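Dihydrodipicolinate synthase (Rhodopseudomonas palustris, PDB 3DZ1) probably catalyses the condensation of pyruvate with aspartate semialdehyde to give 4-hydroxy-tetrahydrodipicolinate, a step of lysine biosynthesis. Local coordinates at residues A9-I15 and D214-G219; F37-C43 and P223-V227; C165-E171 and L194-N200. All coordinates share one frame; numbering follows the deposited sequence.

Contact 1: residues A9-I15 and D214-G219; sequences AAGTFAI and DGAMTG
Phe13, in mid-strand, and Ile15, at its end, both bond to the backbone of 214-219 and touch the selenomethionine Met217. Phe13 N bonds to Ala216 O at 2.7 Å, almost straight at 176°, and Phe13 O accepts from Thr218 N. Ile15 N then reaches Thr218 O at 2.7 Å, from above that carbonyl's plane. On the face shared by Phe13 and Met217, Met217 CG lies 4.0 Å from Phe13 CB. Met217 is predicted to bind pyruvate; with chi1 at -172°, which holds CG anti to the backbone N, it sets that atom 3.7 Å from Ile15 CG1. The backbone hydrogen bonds join strand 11-15 in parallel to strand 215-218, the first and last strands of the TIM barrel, and so close the cylinder. On the outer face, the methyls Thr12 CG2 and Thr218 CG2 meet at 3.9 Å, beneath helix 223-234. The glycines Gly11 and Gly215 pair at the start of the strands: Gly215 CA comes within 3.1 Å of Gly11 O, an approach eased by the lack of a side chain, and the same oxygen takes the N-H of Ala216. Further out, Ala10 CB rests 3.5 Å from Asp214 O. The carboxylate of Asp214 turns elsewhere: OD2 forms a salt bridge with Arg183 and accepts the N-H of Ile196 on the neighbouring strand.

Contact 2: residues F37-C43 and P223-V227; sequences FYAEVGC and PDMLV
Phe37 has chi1 at 173°, which turns CG away from its own backbone N and brings the ring up to Pro223 and Asp224; Asp224 answers with CG set between its own backbone N and carbonyl carbon (chi1 50°), which brings the carboxylate to the ring. Both partners arrive at the edge of Phe37, near its plane: Pro223 CG is 3.7 Å from CE2, and Asp224 OD1 is 4.0 Å from CZ, the carboxylate turned 66° against the ring. The polar end of Asp224 is held by a salt bridge from OD2 to Arg272, whose side chain also touches Phe37. Pro223 CG reaches the edge of a second ring as well, at CE1 of Tyr38. Here the end of helix 28-40 packs on the start of helix 223-234, two outer helices of the TIM barrel that follow its first and last strands. The earlier helix closes in a Schellman motif, with Gly42 at positive phi, Cys43 N bonded to Tyr38 O and Gly42 N to Ala39 O. Just before that glycine, Val41 presses CB against Asp224 CB at 3.5 Å. Val41 O faces both methyls of Val227, CG2 being 3.6 Å away. That carbonyl is also served by a water, which donates at 2.8 Å to Val41 O and at 2.8 Å to Asp224 O, bridging the residue that follows helix 28-40 to the first turn of helix 223-234.

Contact 3: residues C165-E171 and L194-N200; sequences CVMLKHE and LSILCGN
A beta-alpha-beta crossover, strand 165-170, helix 176-188, strand 195-198, brings its two parallel strands side by side in the barrel wall. Their backbones alternate as donors and acceptors: Leu168 N bonds to Ser195 O at 2.8 Å, Leu197 N to Leu168 O, and His170 N to Leu197 O. Met167, a selenomethionine, points into the barrel; bent at chi3 (-75°), it carries CE to 3.5 Å from Leu197 CD1. CE also comes close to Ser195 OG, whose hydrogen bond goes to Ala9 O. Lys169 shares this inner face, its chain fully extended, and Met217, predicted to bind pyruvate, touches it. In the DapA family the sixth strand of the TIM barrel bears the lysine that forms a Schiff base with pyruvate, and the place of Lys169 is consistent with that role. Lys169 NZ meets Glu171 OE1 in a salt bridge of 3.0 Å, coming from above the carboxylate plane; Gln140 donates to the same oxygen. Across the strands, Asn200 N reaches Glu171 OE2 at 2.7 Å on its anti lone pair, nearly straight at 174°, so both oxygens are engaged and the rotation of the carboxylate is probably restricted. Gly199, lacking a side chain, lets OE2 come within 3.5 Å of its CA. On the outer face, Ile196 CG2 packs 3.8 Å from His170 CB, and Cys198 SG lies 3.8 Å from His170 CD2, oblique to the ring.

In the fold
From the N terminus, the chain enters strand 11-15 and runs through helix 28-40, leaving behind the first halves of contacts 1 and 2. It then builds most of the barrel before contact 3 closes a short loop of 22 residues between neighbouring strands. Only afterwards does the chain return to 214-219, ending the long loop of contact 1, and next to 223-227, ending that of contact 2. Contacts 1 and 2 therefore cross, whereas contact 3 lies within both loops. Contact 1 joins the first strand to the last, contact 2 joins the helices that follow them, and Thr12 against Val227 links these layers. Strands 195-198 and 215-218, adjacent in the sheet, connect contact 3 to contact 1.

Contact 1: residues A9-I15 and D214-G219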
ATOM      1  N   ALA A   9      21.995  -6.424 -26.451  1.00 10.01           N
ATOM      2  CA  ALA A   9      21.064  -5.419 -26.955  1.00  9.56           C
ATOM      3  C   ALA A   9      21.462  -4.060 -26.382  1.00  9.77           C
ATOM      4  O   ALA A   9      21.795  -3.950 -25.200  1.00 10.83           O
ATOM      5  CB  ALA A   9      19.637  -5.767 -26.543  1.00  9.33           C
ATOM      6  N   ALA A  10      21.429  -3.030 -27.220  1.00  9.92           N
ATOM      7  CA  ALA A  10      21.807  -1.692 -26.784  1.00 10.70           C
ATOM      8  C   ALA A  10      21.127  -0.636 -27.645  1.00 11.09           C
ATOM      9  O   ALA A  10      20.321  -0.956 -28.516  1.00 14.31           O
ATOM     10  CB  ALA A  10      23.322  -1.529 -26.862  1.00 10.07           C
ATOM     11  N   GLY A  11      21.456   0.627 -27.397  1.00 10.57           N
ATOM     12  CA  GLY A  11      20.864   1.690 -28.182  1.00 10.69           C
ATOM     13  C   GLY A  11      19.549   2.196 -27.628  1.00 11.27           C
ATOM     14  O   GLY A  11      19.360   2.278 -26.418  1.00 13.17           O
ATOM     15  N   THR A  12      18.627   2.531 -28.519  1.00 10.95           N
ATOM     16  CA  THR A  12      17.341   3.051 -28.091  1.00 11.88           C
ATOM     17  C   THR A  12      16.173   2.177 -28.530  1.00 11.41           C
ATOM     18  O   THR A  12      16.007   1.902 -29.716  1.00 10.41           O
ATOM     19  CB  THR A  12      17.131   4.484 -28.639  1.00 11.62           C
ATOM     20  OG1 THR A  12      18.219   5.323 -28.220  1.00 14.00           O
ATOM     21  CG2 THR A  12      15.818   5.070 -28.132  1.00 13.10           C
ATOM     22  N   PHE A  13      15.378   1.727 -27.563  1.00 10.19           N
ATOM     23  CA  PHE A  13      14.190   0.929 -27.847  1.00 10.44           C
ATOM     24  C   PHE A  13      12.992   1.822 -27.559  1.00 11.20           C
ATOM     25  O   PHE A  13      12.835   2.314 -26.445  1.00 12.75           O
ATOM     26  CB  PHE A  13      14.117  -0.311 -26.949  1.00 12.75           C
ATOM     27  CG  PHE A  13      14.878  -1.493 -27.481  1.00 14.54           C
ATOM     28  CD1 PHE A  13      16.257  -1.432 -27.652  1.00 14.85           C
ATOM     29  CD2 PHE A  13      14.212  -2.673 -27.804  1.00 15.88           C
ATOM     30  CE1 PHE A  13      16.968  -2.530 -28.140  1.00 16.46           C
ATOM     31  CE2 PHE A  13      14.911  -3.781 -28.293  1.00 16.63           C
ATOM     32  CZ  PHE A  13      16.292  -3.709 -28.461  1.00 15.54           C
ATOM     33  N   ALA A  14      12.141   2.036 -28.552  1.00 10.00           N
ATOM     34  CA  ALA A  14      10.977   2.887 -28.349  1.00  8.82           C
ATOM     35  C   ALA A  14       9.798   2.107 -27.767  1.00 10.63           C
ATOM     36  O   ALA A  14       9.493   1.013 -28.218  1.00 11.30           O
ATOM     37  CB  ALA A  14      10.576   3.535 -29.673  1.00  7.63           C
ATOM     38  N   ILE A  15       9.149   2.664 -26.749  1.00  8.88           N
ATOM     39  CA  ILE A  15       7.980   2.013 -26.165  1.00  9.07           C
ATOM     40  C   ILE A  15       6.800   2.584 -26.936  1.00  9.50           C
ATOM     41  O   ILE A  15       6.475   3.767 -26.818  1.00  8.74           O
ATOM     42  CB  ILE A  15       7.816   2.336 -24.673  1.00  8.73           C
ATOM     43  CG1 ILE A  15       9.077   1.918 -23.908  1.00  9.52           C
ATOM     44  CG2 ILE A  15       6.596   1.591 -24.122  1.00  9.43           C
ATOM     45  CD1 ILE A  15       9.053   2.266 -22.432  1.00  9.69           C
ATOM     46  N   ASP A 214      23.248   0.295 -21.183  1.00  7.86           N
ATOM     47  CA  ASP A 214      23.494   0.045 -22.601  1.00  8.49           C
ATOM     48  C   ASP A 214      22.677   0.960 -23.492  1.00  7.59           C
ATOM     49  O   ASP A 214      22.985   1.137 -24.673  1.00  8.63           O
ATOM     50  CB  ASP A 214      23.169  -1.409 -22.950  1.00  8.76           C
ATOM     51  CG  ASP A 214      24.135  -2.376 -22.326  1.00  9.33           C
ATOM     52  OD1 ASP A 214      25.347  -2.265 -22.611  1.00 11.72           O
ATOM     53  OD2 ASP A 214      23.693  -3.243 -21.551  1.00  7.55           O
ATOM     54  N   GLY A 215      21.629   1.540 -22.923  1.00  7.27           N
ATOM     55  CA  GLY A 215      20.786   2.420 -23.698  1.00  7.14           C
ATOM     56  C   GLY A 215      19.489   2.741 -22.994  1.00  8.81           C
ATOM     57  O   GLY A 215      19.389   2.653 -21.764  1.00  7.86           O
ATOM     58  N   ALA A 216      18.483   3.099 -23.782  1.00  8.98           N
ATOM     59  CA  ALA A 216      17.188   3.467 -23.233  1.00  9.44           C
ATOM     60  C   ALA A 216      16.009   2.741 -23.863  1.00  9.93           C
ATOM     61  O   ALA A 216      16.025   2.409 -25.050  1.00 10.01           O
ATOM     62  CB  ALA A 216      16.984   4.972 -23.393  1.00 11.32           C
HETATM   63  N   MSE A 217      14.997   2.481 -23.045  1.00  9.55           N
HETATM   64  CA  MSE A 217      13.753   1.891 -23.521  1.00  9.25           C
HETATM   65  C   MSE A 217      12.827   3.017 -23.106  1.00 11.24           C
HETATM   66  O   MSE A 217      12.414   3.108 -21.946  1.00 10.15           O
HETATM   67  CB  MSE A 217      13.393   0.602 -22.790  1.00  9.36           C
HETATM   68  CG  MSE A 217      12.192  -0.076 -23.442  1.00 12.18           C
HETATM   69 SE   MSE A 217      11.676  -1.747 -22.639  1.00 21.46          SE
HETATM   70  CE  MSE A 217      13.165  -2.811 -23.231  1.00 16.35           C
ATOM     71  N   THR A 218      12.521   3.881 -24.067  1.00 12.49           N
ATOM     72  CA  THR A 218      11.742   5.081 -23.813  1.00 13.88           C
ATOM     73  C   THR A 218      10.406   5.272 -24.517  1.00 10.98           C
ATOM     74  O   THR A 218      10.248   4.938 -25.688  1.00 10.44           O
ATOM     75  CB  THR A 218      12.606   6.318 -24.141  1.00 14.72           C
ATOM     76  OG1 THR A 218      11.828   7.507 -23.987  1.00 15.36           O
ATOM     77  CG2 THR A 218      13.119   6.238 -25.575  1.00 14.40           C
ATOM     78  N   GLY A 219       9.460   5.842 -23.776  1.00 11.81           N
ATOM     79  CA  GLY A 219       8.148   6.148 -24.314  1.00 11.13           C
ATOM     80  C   GLY A 219       8.095   7.639 -24.628  1.00 12.39           C
ATOM     81  O   GLY A 219       7.057   8.164 -25.029  1.00 11.11           O
TER

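Contact 2: residues F37-C43 and P223-V227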
ATOM      1  N   PHE A  37       8.704   5.148 -38.485  1.00 11.85           N
ATOM      2  CA  PHE A  37       9.341   6.289 -37.845  1.00 12.15           C
ATOM      3  C   PHE A  37      10.491   5.829 -36.949  1.00 10.40           C
ATOM      4  O   PHE A  37      11.626   6.297 -37.084  1.00 10.96           O
ATOM      5  CB  PHE A  37       8.315   7.057 -37.006  1.00 13.26           C
ATOM      6  CG  PHE A  37       8.918   8.154 -36.178  1.00 16.79           C
ATOM      7  CD1 PHE A  37       9.440   9.294 -36.783  1.00 17.59           C
ATOM      8  CD2 PHE A  37       9.001   8.031 -34.797  1.00 18.07           C
ATOM      9  CE1 PHE A  37      10.040  10.293 -36.023  1.00 18.75           C
ATOM     10  CE2 PHE A  37       9.599   9.026 -34.028  1.00 18.87           C
ATOM     11  CZ  PHE A  37      10.119  10.158 -34.642  1.00 18.55           C
ATOM     12  N   TYR A  38      10.194   4.917 -36.026  1.00 11.11           N
ATOM     13  CA  TYR A  38      11.218   4.409 -35.115  1.00 10.48           C
ATOM     14  C   TYR A  38      12.443   3.876 -35.858  1.00 10.00           C
ATOM     15  O   TYR A  38      13.580   4.110 -35.446  1.00  8.30           O
ATOM     16  CB  TYR A  38      10.656   3.291 -34.233  1.00 12.32           C
ATOM     17  CG  TYR A  38       9.485   3.687 -33.359  1.00 13.58           C
ATOM     18  CD1 TYR A  38       9.479   4.897 -32.663  1.00 13.24           C
ATOM     19  CD2 TYR A  38       8.405   2.821 -33.183  1.00 15.62           C
ATOM     20  CE1 TYR A  38       8.424   5.232 -31.808  1.00 15.78           C
ATOM     21  CE2 TYR A  38       7.350   3.144 -32.335  1.00 15.65           C
ATOM     22  CZ  TYR A  38       7.365   4.347 -31.650  1.00 15.81           C
ATOM     23  OH  TYR A  38       6.327   4.654 -30.799  1.00 16.15           O
ATOM     24  N   ALA A  39      12.210   3.137 -36.939  1.00 10.79           N
ATOM     25  CA  ALA A  39      13.309   2.578 -37.716  1.00 11.02           C
ATOM     26  C   ALA A  39      14.089   3.701 -38.386  1.00 12.42           C
ATOM     27  O   ALA A  39      15.321   3.723 -38.360  1.00 10.45           O
ATOM     28  CB  ALA A  39      12.776   1.621 -38.769  1.00 11.67           C
ATOM     29  N   GLU A  40      13.355   4.638 -38.976  1.00 12.90           N
ATOM     30  CA  GLU A  40      13.952   5.767 -39.679  1.00 14.38           C
ATOM     31  C   GLU A  40      14.889   6.607 -38.817  1.00 12.71           C
ATOM     32  O   GLU A  40      15.920   7.085 -39.297  1.00 12.86           O
ATOM     33  CB  GLU A  40      12.843   6.661 -40.240  1.00 17.31           C
ATOM     34  CG  GLU A  40      13.330   7.846 -41.048  1.00 22.78           C
ATOM     35  CD  GLU A  40      12.195   8.787 -41.418  1.00 28.17           C
ATOM     36  OE1 GLU A  40      11.547   9.334 -40.495  1.00 30.59           O
ATOM     37  OE2 GLU A  40      11.944   8.978 -42.628  1.00 31.43           O
ATOM     38  N   VAL A  41      14.540   6.785 -37.546  1.00 11.42           N
ATOM     39  CA  VAL A  41      15.360   7.610 -36.660  1.00 11.93           C
ATOM     40  C   VAL A  41      16.475   6.894 -35.895  1.00 11.99           C
ATOM     41  O   VAL A  41      17.113   7.491 -35.025  1.00 11.68           O
ATOM     42  CB  VAL A  41      14.474   8.391 -35.653  1.00 10.48           C
ATOM     43  CG1 VAL A  41      13.458   9.229 -36.412  1.00 12.20           C
ATOM     44  CG2 VAL A  41      13.786   7.435 -34.689  1.00 10.85           C
ATOM     45  N   GLY A  42      16.710   5.622 -36.204  1.00 11.60           N
ATOM     46  CA  GLY A  42      17.790   4.904 -35.544  1.00 11.86           C
ATOM     47  C   GLY A  42      17.482   4.041 -34.331  1.00 12.62           C
ATOM     48  O   GLY A  42      18.408   3.620 -33.635  1.00 11.12           O
ATOM     49  N   CYS A  43      16.207   3.778 -34.058  1.00  8.68           N
ATOM     50  CA  CYS A  43      15.848   2.931 -32.920  1.00  9.15           C
ATOM     51  C   CYS A  43      16.268   1.491 -33.215  1.00  9.13           C
ATOM     52  O   CYS A  43      16.136   1.025 -34.347  1.00  9.74           O
ATOM     53  CB  CYS A  43      14.339   2.982 -32.664  1.00  7.43           C
ATOM     54  SG  CYS A  43      13.743   4.537 -31.958  1.00 11.39           S
ATOM     55  N   PRO A 223      11.846  10.029 -29.340  1.00 10.48           N
ATOM     56  CA  PRO A 223      12.815   8.937 -29.245  1.00  9.99           C
ATOM     57  C   PRO A 223      13.980   9.219 -30.180  1.00 11.04           C
ATOM     58  O   PRO A 223      15.104   8.783 -29.932  1.00 10.93           O
ATOM     59  CB  PRO A 223      12.000   7.715 -29.660  1.00  9.64           C
ATOM     60  CG  PRO A 223      11.022   8.291 -30.642  1.00 10.35           C
ATOM     61  CD  PRO A 223      10.593   9.568 -29.964  1.00  9.78           C
ATOM     62  N   ASP A 224      13.700   9.962 -31.251  1.00  9.09           N
ATOM     63  CA  ASP A 224      14.724  10.315 -32.217  1.00 11.60           C
ATOM     64  C   ASP A 224      15.836  11.141 -31.566  1.00 10.77           C
ATOM     65  O   ASP A 224      17.015  10.979 -31.901  1.00  9.93           O
ATOM     66  CB  ASP A 224      14.098  11.055 -33.422  1.00 10.79           C
ATOM     67  CG  ASP A 224      13.178  12.208 -33.018  1.00 13.25           C
ATOM     68  OD1 ASP A 224      12.406  12.068 -32.048  1.00 11.16           O
ATOM     69  OD2 ASP A 224      13.207  13.256 -33.699  1.00 12.70           O
HETATM   70  N   MSE A 225      15.477  12.000 -30.615  1.00 10.22           N
HETATM   71  CA  MSE A 225      16.481  12.814 -29.945  1.00 11.34           C
HETATM   72  C   MSE A 225      17.211  12.046 -28.843  1.00 10.80           C
HETATM   73  O   MSE A 225      18.374  12.324 -28.562  1.00  9.72           O
HETATM   74  CB  MSE A 225      15.849  14.089 -29.383  1.00 14.68           C
HETATM   75  CG  MSE A 225      15.331  15.036 -30.463  1.00 18.09           C
HETATM   76 SE   MSE A 225      16.698  15.604 -31.743  1.00 27.84          SE
HETATM   77  CE  MSE A 225      16.346  14.335 -33.152  1.00 20.04           C
ATOM     78  N   LEU A 226      16.543  11.087 -28.211  1.00  8.74           N
ATOM     79  CA  LEU A 226      17.219  10.306 -27.185  1.00  8.07           C
ATOM     80  C   LEU A 226      18.224   9.371 -27.865  1.00  8.11           C
ATOM     81  O   LEU A 226      19.205   8.944 -27.249  1.00  7.09           O
ATOM     82  CB  LEU A 226      16.213   9.517 -26.339  1.00  8.06           C
ATOM     83  CG  LEU A 226      15.261  10.372 -25.494  1.00  9.71           C
ATOM     84  CD1 LEU A 226      14.530   9.477 -24.499  1.00  8.31           C
ATOM     85  CD2 LEU A 226      16.039  11.455 -24.747  1.00  8.47           C
ATOM     86  N   VAL A 227      17.984   9.063 -29.141  1.00  8.35           N
ATOM     87  CA  VAL A 227      18.905   8.220 -29.902  1.00  7.53           C
ATOM     88  C   VAL A 227      20.254   8.945 -29.891  1.00  9.30           C
ATOM     89  O   VAL A 227      21.311   8.330 -29.692  1.00  8.82           O
ATOM     90  CB  VAL A 227      18.438   8.042 -31.381  1.00  6.78           C
ATOM     91  CG1 VAL A 227      19.590   7.519 -32.235  1.00  7.76           C
ATOM     92  CG2 VAL A 227      17.267   7.068 -31.453  1.00  8.01           C
TER
HETATM   93  O   HOH W   1      17.771  10.123 -34.442  1.00 16.07           O

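Contact 3: residues C165-E171 and L194-N200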
ATOM      1  N   CYS A 165      16.886 -14.901 -19.220  1.00  8.38           N
ATOM      2  CA  CYS A 165      16.622 -13.493 -18.933  1.00  9.71           C
ATOM      3  C   CYS A 165      17.847 -12.787 -19.512  1.00  9.52           C
ATOM      4  O   CYS A 165      18.963 -12.975 -19.030  1.00  9.90           O
ATOM      5  CB  CYS A 165      16.530 -13.208 -17.437  1.00  9.50           C
ATOM      6  SG  CYS A 165      16.232 -11.437 -17.116  1.00 10.19           S
ATOM      7  N   VAL A 166      17.642 -11.983 -20.549  1.00  7.90           N
ATOM      8  CA  VAL A 166      18.753 -11.307 -21.209  1.00  7.31           C
ATOM      9  C   VAL A 166      18.831  -9.808 -20.964  1.00  8.55           C
ATOM     10  O   VAL A 166      19.819  -9.171 -21.327  1.00  6.80           O
ATOM     11  CB  VAL A 166      18.693 -11.522 -22.742  1.00  6.68           C
ATOM     12  CG1 VAL A 166      18.803 -13.009 -23.071  1.00  6.05           C
ATOM     13  CG2 VAL A 166      17.387 -10.956 -23.298  1.00  7.98           C
HETATM   14  N   MSE A 167      17.806  -9.241 -20.342  1.00  7.27           N
HETATM   15  CA  MSE A 167      17.807  -7.802 -20.142  1.00  8.13           C
HETATM   16  C   MSE A 167      17.033  -7.338 -18.923  1.00  8.69           C
HETATM   17  O   MSE A 167      16.079  -7.983 -18.482  1.00  7.44           O
HETATM   18  CB  MSE A 167      17.213  -7.129 -21.385  1.00  9.24           C
HETATM   19  CG  MSE A 167      17.088  -5.607 -21.321  1.00 11.55           C
HETATM   20 SE   MSE A 167      15.953  -4.934 -22.764  1.00 18.56          SE
HETATM   21  CE  MSE A 167      17.213  -5.145 -24.231  1.00 10.68           C
ATOM     22  N   LEU A 168      17.466  -6.204 -18.386  1.00  9.16           N
ATOM     23  CA  LEU A 168      16.797  -5.578 -17.267  1.00  8.17           C
ATOM     24  C   LEU A 168      16.310  -4.233 -17.783  1.00  8.19           C
ATOM     25  O   LEU A 168      17.090  -3.479 -18.378  1.00  8.66           O
ATOM     26  CB  LEU A 168      17.763  -5.326 -16.102  1.00  8.32           C
ATOM     27  CG  LEU A 168      17.244  -4.347 -15.033  1.00  6.06           C
ATOM     28  CD1 LEU A 168      16.128  -5.002 -14.227  1.00  6.55           C
ATOM     29  CD2 LEU A 168      18.381  -3.926 -14.104  1.00  7.32           C
ATOM     30  N   LYS A 169      15.023  -3.947 -17.606  1.00  8.97           N
ATOM     31  CA  LYS A 169      14.515  -2.641 -17.988  1.00  8.54           C
ATOM     32  C   LYS A 169      14.616  -1.917 -16.660  1.00  8.23           C
ATOM     33  O   LYS A 169      13.782  -2.107 -15.772  1.00  9.18           O
ATOM     34  CB  LYS A 169      13.054  -2.661 -18.429  1.00  9.48           C
ATOM     35  CG  LYS A 169      12.605  -1.275 -18.888  1.00 11.33           C
ATOM     36  CD  LYS A 169      11.099  -1.132 -19.001  1.00 11.94           C
ATOM     37  CE  LYS A 169      10.744   0.286 -19.428  1.00 11.25           C
ATOM     38  NZ  LYS A 169       9.285   0.541 -19.406  1.00 13.26           N
ATOM     39  N   HIS A 170      15.664  -1.120 -16.532  1.00  8.06           N
ATOM     40  CA  HIS A 170      15.961  -0.372 -15.318  1.00  9.16           C
ATOM     41  C   HIS A 170      15.127   0.890 -15.132  1.00  8.92           C
ATOM     42  O   HIS A 170      15.305   1.877 -15.849  1.00  9.11           O
ATOM     43  CB  HIS A 170      17.453  -0.023 -15.316  1.00  9.28           C
ATOM     44  CG  HIS A 170      17.886   0.819 -14.157  1.00  9.22           C
ATOM     45  ND1 HIS A 170      18.155   0.295 -12.911  1.00 11.12           N
ATOM     46  CD2 HIS A 170      18.096   2.153 -14.056  1.00 10.32           C
ATOM     47  CE1 HIS A 170      18.511   1.268 -12.092  1.00 11.38           C
ATOM     48  NE2 HIS A 170      18.483   2.405 -12.762  1.00  9.27           N
ATOM     49  N   GLU A 171      14.225   0.861 -14.156  1.00  7.68           N
ATOM     50  CA  GLU A 171      13.374   2.011 -13.884  1.00  8.05           C
ATOM     51  C   GLU A 171      13.351   2.389 -12.400  1.00  8.32           C
ATOM     52  O   GLU A 171      12.495   3.164 -11.962  1.00  6.50           O
ATOM     53  CB  GLU A 171      11.947   1.734 -14.382  1.00  8.51           C
ATOM     54  CG  GLU A 171      11.888   1.409 -15.868  1.00 10.18           C
ATOM     55  CD  GLU A 171      10.494   1.555 -16.449  1.00  9.34           C
ATOM     56  OE1 GLU A 171       9.738   0.559 -16.482  1.00  9.98           O
ATOM     57  OE2 GLU A 171      10.158   2.684 -16.863  1.00  7.31           O
ATOM     58  N   LEU A 194      24.341  -9.081 -19.379  1.00  9.24           N
ATOM     59  CA  LEU A 194      22.973  -8.611 -19.190  1.00  7.74           C
ATOM     60  C   LEU A 194      22.814  -7.212 -19.755  1.00  8.26           C
ATOM     61  O   LEU A 194      23.566  -6.305 -19.406  1.00  8.05           O
ATOM     62  CB  LEU A 194      22.626  -8.586 -17.697  1.00  8.82           C
ATOM     63  CG  LEU A 194      21.228  -8.090 -17.302  1.00  9.54           C
ATOM     64  CD1 LEU A 194      20.191  -9.119 -17.700  1.00 10.12           C
ATOM     65  CD2 LEU A 194      21.170  -7.848 -15.800  1.00 11.58           C
ATOM     66  N   SER A 195      21.829  -7.034 -20.628  1.00  7.19           N
ATOM     67  CA  SER A 195      21.578  -5.728 -21.210  1.00  7.04           C
ATOM     68  C   SER A 195      20.793  -4.906 -20.201  1.00  7.42           C
ATOM     69  O   SER A 195      19.905  -5.423 -19.512  1.00  6.03           O
ATOM     70  CB  SER A 195      20.772  -5.859 -22.510  1.00  8.13           C
ATOM     71  OG  SER A 195      20.435  -4.581 -23.042  1.00  8.75           O
ATOM     72  N   ILE A 196      21.147  -3.634 -20.086  1.00  6.48           N
ATOM     73  CA  ILE A 196      20.438  -2.751 -19.177  1.00  7.01           C
ATOM     74  C   ILE A 196      19.953  -1.533 -19.951  1.00  8.30           C
ATOM     75  O   ILE A 196      20.748  -0.694 -20.372  1.00  8.39           O
ATOM     76  CB  ILE A 196      21.333  -2.290 -17.999  1.00  5.60           C
ATOM     77  CG1 ILE A 196      21.751  -3.497 -17.148  1.00  6.50           C
ATOM     78  CG2 ILE A 196      20.566  -1.285 -17.134  1.00  6.29           C
ATOM     79  CD1 ILE A 196      22.612  -3.138 -15.921  1.00  8.77           C
ATOM     80  N   LEU A 197      18.644  -1.463 -20.171  1.00  7.01           N
ATOM     81  CA  LEU A 197      18.047  -0.331 -20.868  1.00  6.16           C
ATOM     82  C   LEU A 197      17.231   0.385 -19.809  1.00  7.70           C
ATOM     83  O   LEU A 197      16.504  -0.248 -19.038  1.00  7.78           O
ATOM     84  CB  LEU A 197      17.155  -0.793 -22.019  1.00  6.38           C
ATOM     85  CG  LEU A 197      17.852  -1.542 -23.157  1.00  5.56           C
ATOM     86  CD1 LEU A 197      16.892  -1.648 -24.326  1.00  6.92           C
ATOM     87  CD2 LEU A 197      19.124  -0.801 -23.587  1.00  8.45           C
ATOM     88  N   CYS A 198      17.345   1.704 -19.776  1.00  7.31           N
ATOM     89  CA  CYS A 198      16.670   2.485 -18.757  1.00  8.70           C
ATOM     90  C   CYS A 198      15.346   3.117 -19.122  1.00  8.75           C
ATOM     91  O   CYS A 198      15.099   3.482 -20.276  1.00  8.96           O
ATOM     92  CB  CYS A 198      17.634   3.547 -18.238  1.00  8.67           C
ATOM     93  SG  CYS A 198      19.158   2.797 -17.614  1.00 12.20           S
ATOM     94  N   GLY A 199      14.500   3.246 -18.103  1.00  8.70           N
ATOM     95  CA  GLY A 199      13.188   3.826 -18.286  1.00  9.03           C
ATOM     96  C   GLY A 199      12.883   4.965 -17.333  1.00  8.39           C
ATOM     97  O   GLY A 199      13.645   5.926 -17.228  1.00  8.02           O
ATOM     98  N   ASN A 200      11.766   4.841 -16.624  1.00  8.32           N
ATOM     99  CA  ASN A 200      11.304   5.876 -15.702  1.00  7.53           C
ATOM    100  C   ASN A 200      11.241   7.213 -16.432  1.00  9.74           C
ATOM    101  O   ASN A 200      11.734   8.228 -15.940  1.00  9.03           O
ATOM    102  CB  ASN A 200      12.215   5.989 -14.471  1.00  9.35           C
ATOM    103  CG  ASN A 200      11.629   6.905 -13.403  1.00  9.20           C
ATOM    104  OD1 ASN A 200      10.414   6.989 -13.256  1.00  9.96           O
ATOM    105  ND2 ASN A 200      12.487   7.579 -12.648  1.00  9.27           N
TER